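Local coordinates for protein Cwp19 (Clostridioides difficile, PDB 5OQ3) that probably cleaves glycosidic bonds of the bacterial cell wall with this TIM-barrel domain, and may also act as an N-acetylmuramoyl-L-alanine amidase, at residues Val222-Leu225 / Leu226-Val229. Numbering follows the deposited sequence. Where two conformers were deposited one is given.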
ATOM      1  N   VAL A 222     -15.061  -3.831  -2.078  1.00  6.19           N
ATOM      2  CA  VAL A 222     -13.718  -3.247  -2.217  1.00  6.49           C
ATOM      3  C   VAL A 222     -13.720  -2.250  -3.380  1.00  6.25           C
ATOM      4  O   VAL A 222     -13.248  -1.093  -3.209  1.00  6.76           O
ATOM      5  CB  VAL A 222     -12.660  -4.337  -2.425  1.00  6.69           C
ATOM      6  CG1 VAL A 222     -11.305  -3.728  -2.821  1.00  8.85           C
ATOM      7  CG2 VAL A 222     -12.519  -5.198  -1.162  1.00  7.80           C
ATOM      8  N   ASN A 223     -14.290  -2.636  -4.518  1.00  5.95           N
ATOM      9  CA  ASN A 223     -14.386  -1.731  -5.652  1.00  6.23           C
ATOM     10  C   ASN A 223     -15.045  -0.419  -5.282  1.00  6.42           C
ATOM     11  O   ASN A 223     -14.563   0.648  -5.673  1.00  6.56           O
ATOM     12  CB  ASN A 223     -15.207  -2.361  -6.769  1.00  6.38           C
ATOM     13  CG  ASN A 223     -14.599  -3.603  -7.374  1.00  6.40           C
ATOM     14  OD1 ASN A 223     -13.459  -3.986  -7.089  1.00  8.36           O
ATOM     15  ND2 ASN A 223     -15.412  -4.269  -8.216  1.00  7.64           N
ATOM     16  N   THR A 224     -16.127  -0.460  -4.523  1.00  6.39           N
ATOM     17  CA  THR A 224     -16.894   0.710  -4.113  0.60  6.64           C
ATOM     18  C   THR A 224     -16.068   1.641  -3.267  1.00  5.84           C
ATOM     19  O   THR A 224     -16.173   2.856  -3.356  1.00  6.89           O
ATOM     20  CB  THR A 224     -18.144   0.260  -3.293  0.60  7.35           C
ATOM     21  OG1 THR A 224     -18.995  -0.534  -4.119  0.60  9.57           O
ATOM     22  CG2 THR A 224     -18.976   1.400  -2.878  0.60  7.70           C
ATOM     23  N   LEU A 225     -15.293   1.078  -2.352  1.00  6.58           N
ATOM     24  CA  LEU A 225     -14.406   1.881  -1.520  1.00  6.56           C
ATOM     25  C   LEU A 225     -13.410   2.639  -2.391  1.00  5.77           C
ATOM     26  O   LEU A 225     -13.252   3.854  -2.269  1.00  5.82           O
ATOM     27  CB  LEU A 225     -13.649   1.035  -0.490  1.00  7.73           C
ATOM     28  CG  LEU A 225     -12.642   1.862   0.308  1.00  7.95           C
ATOM     29  CD1 LEU A 225     -13.295   2.954   1.144  1.00  9.14           C
ATOM     30  CD2 LEU A 225     -11.817   0.922   1.161  1.00  9.71           C
ATOM     31  N   LEU A 226     -12.737   1.925  -3.282  1.00  6.22           N
ATOM     32  CA  LEU A 226     -11.791   2.582  -4.177  1.00  6.48           C
ATOM     33  C   LEU A 226     -12.418   3.686  -4.991  1.00  5.51           C
ATOM     34  O   LEU A 226     -11.880   4.803  -5.076  1.00  5.70           O
ATOM     35  CB  LEU A 226     -11.049   1.577  -5.064  1.00  6.77           C
ATOM     36  CG  LEU A 226     -10.291   0.449  -4.370  1.00  8.94           C
ATOM     37  CD1 LEU A 226      -9.563  -0.411  -5.399  1.00  8.71           C
ATOM     38  CD2 LEU A 226      -9.372   0.822  -3.289  1.00 11.73           C
ATOM     39  N   ARG A 227     -13.553   3.383  -5.602  1.00  5.44           N
ATOM     40  CA  ARG A 227     -14.307   4.379  -6.355  1.00  6.01           C
ATOM     41  C   ARG A 227     -14.581   5.615  -5.536  1.00  5.72           C
ATOM     42  O   ARG A 227     -14.405   6.747  -6.002  1.00  6.05           O
ATOM     43  CB  ARG A 227     -15.614   3.748  -6.837  1.00  6.07           C
ATOM     44  CG  ARG A 227     -16.490   4.652  -7.660  1.00  6.77           C
ATOM     45  CD  ARG A 227     -17.907   4.086  -7.761  1.00  9.11           C
ATOM     46  NE  ARG A 227     -18.568   4.191  -6.453  1.00  9.43           N
ATOM     47  CZ  ARG A 227     -19.757   3.677  -6.158  1.00  8.61           C
ATOM     48  NH1 ARG A 227     -20.406   2.932  -7.070  1.00  9.24           N
ATOM     49  NH2 ARG A 227     -20.314   3.895  -4.958  1.00 10.55           N
ATOM     50  N   ASP A 228     -15.079   5.412  -4.332  1.00  5.71           N
ATOM     51  CA  ASP A 228     -15.531   6.532  -3.500  1.00  6.05           C
ATOM     52  C   ASP A 228     -14.358   7.345  -2.957  1.00  6.01           C
ATOM     53  O   ASP A 228     -14.434   8.546  -2.846  1.00  7.13           O
ATOM     54  CB  ASP A 228     -16.380   6.012  -2.330  1.00  7.09           C
ATOM     55  CG  ASP A 228     -17.801   5.548  -2.756  1.00  8.26           C
ATOM     56  OD1 ASP A 228     -18.169   5.696  -3.955  1.00  9.22           O
ATOM     57  OD2 ASP A 228     -18.495   5.087  -1.825  1.00 10.22           O
ATOM     58  N   VAL A 229     -13.226   6.714  -2.676  1.00  5.58           N
ATOM     59  CA  VAL A 229     -12.014   7.411  -2.262  1.00  5.82           C
ATOM     60  C   VAL A 229     -11.507   8.254  -3.438  1.00  5.87           C
ATOM     61  O   VAL A 229     -11.210   9.447  -3.271  1.00  6.30           O
ATOM     62  CB  VAL A 229     -10.931   6.398  -1.786  1.00  7.11           C
ATOM     63  CG1 VAL A 229      -9.564   7.102  -1.615  1.00  8.25           C
ATOM     64  CG2 VAL A 229     -11.348   5.787  -0.448  1.00  7.20           C
TER
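In one of its two conformers, Thr224 lays its methyl over one face of the Arg227 guanidinium, three residues further along the same helix, with CG2 3.5 Å from NH2 of Arg227. In that copy OG1 lies beside the backbone N (chi1 -63°) and hydrogen-bonds the backbone O of Glu220 one turn earlier, which leaves CG2 anti to N, on the Arg227 side. Threonine suits a spot that needs a polar atom for the preceding turn and an apolar one for the next. Arginine supplies a long chain, bent at chi3 (70°), that brings its head round to Asp228. There NE and NH2 grip the single oxygen OD1 side-on, with NE to OD1 of Asp228 at 2.9 Å. The aspartate lies at the edge of the guanidinium, in its plane, yet both nitrogens approach OD1 from the same face of the carboxylate, out of its plane. This salt bridge joins adjacent residues and probably limits the turning of the arginine head, keeping one face under the threonine methyl.

On the buried side, Leu225 and Val229 run side by side, CD1 of Leu225 lying 3.8 Å from CG2 of Val229. These branched apolar chains pack against Ile171 and Val172 of helix 165-181, while Leu226 meets Phe242 and Val244 of strand 241-244 and Trp278 of helix 275-280. Alpha-helical i to i+4 backbone bonds tie the turns together, including Val229 N to Leu225 O at 2.9 Å. Amphipathic helix 214-236 belongs to the beta-alpha-beta crossover from strand 186-189 to parallel strand 241-244, on the outside of the TIM barrel.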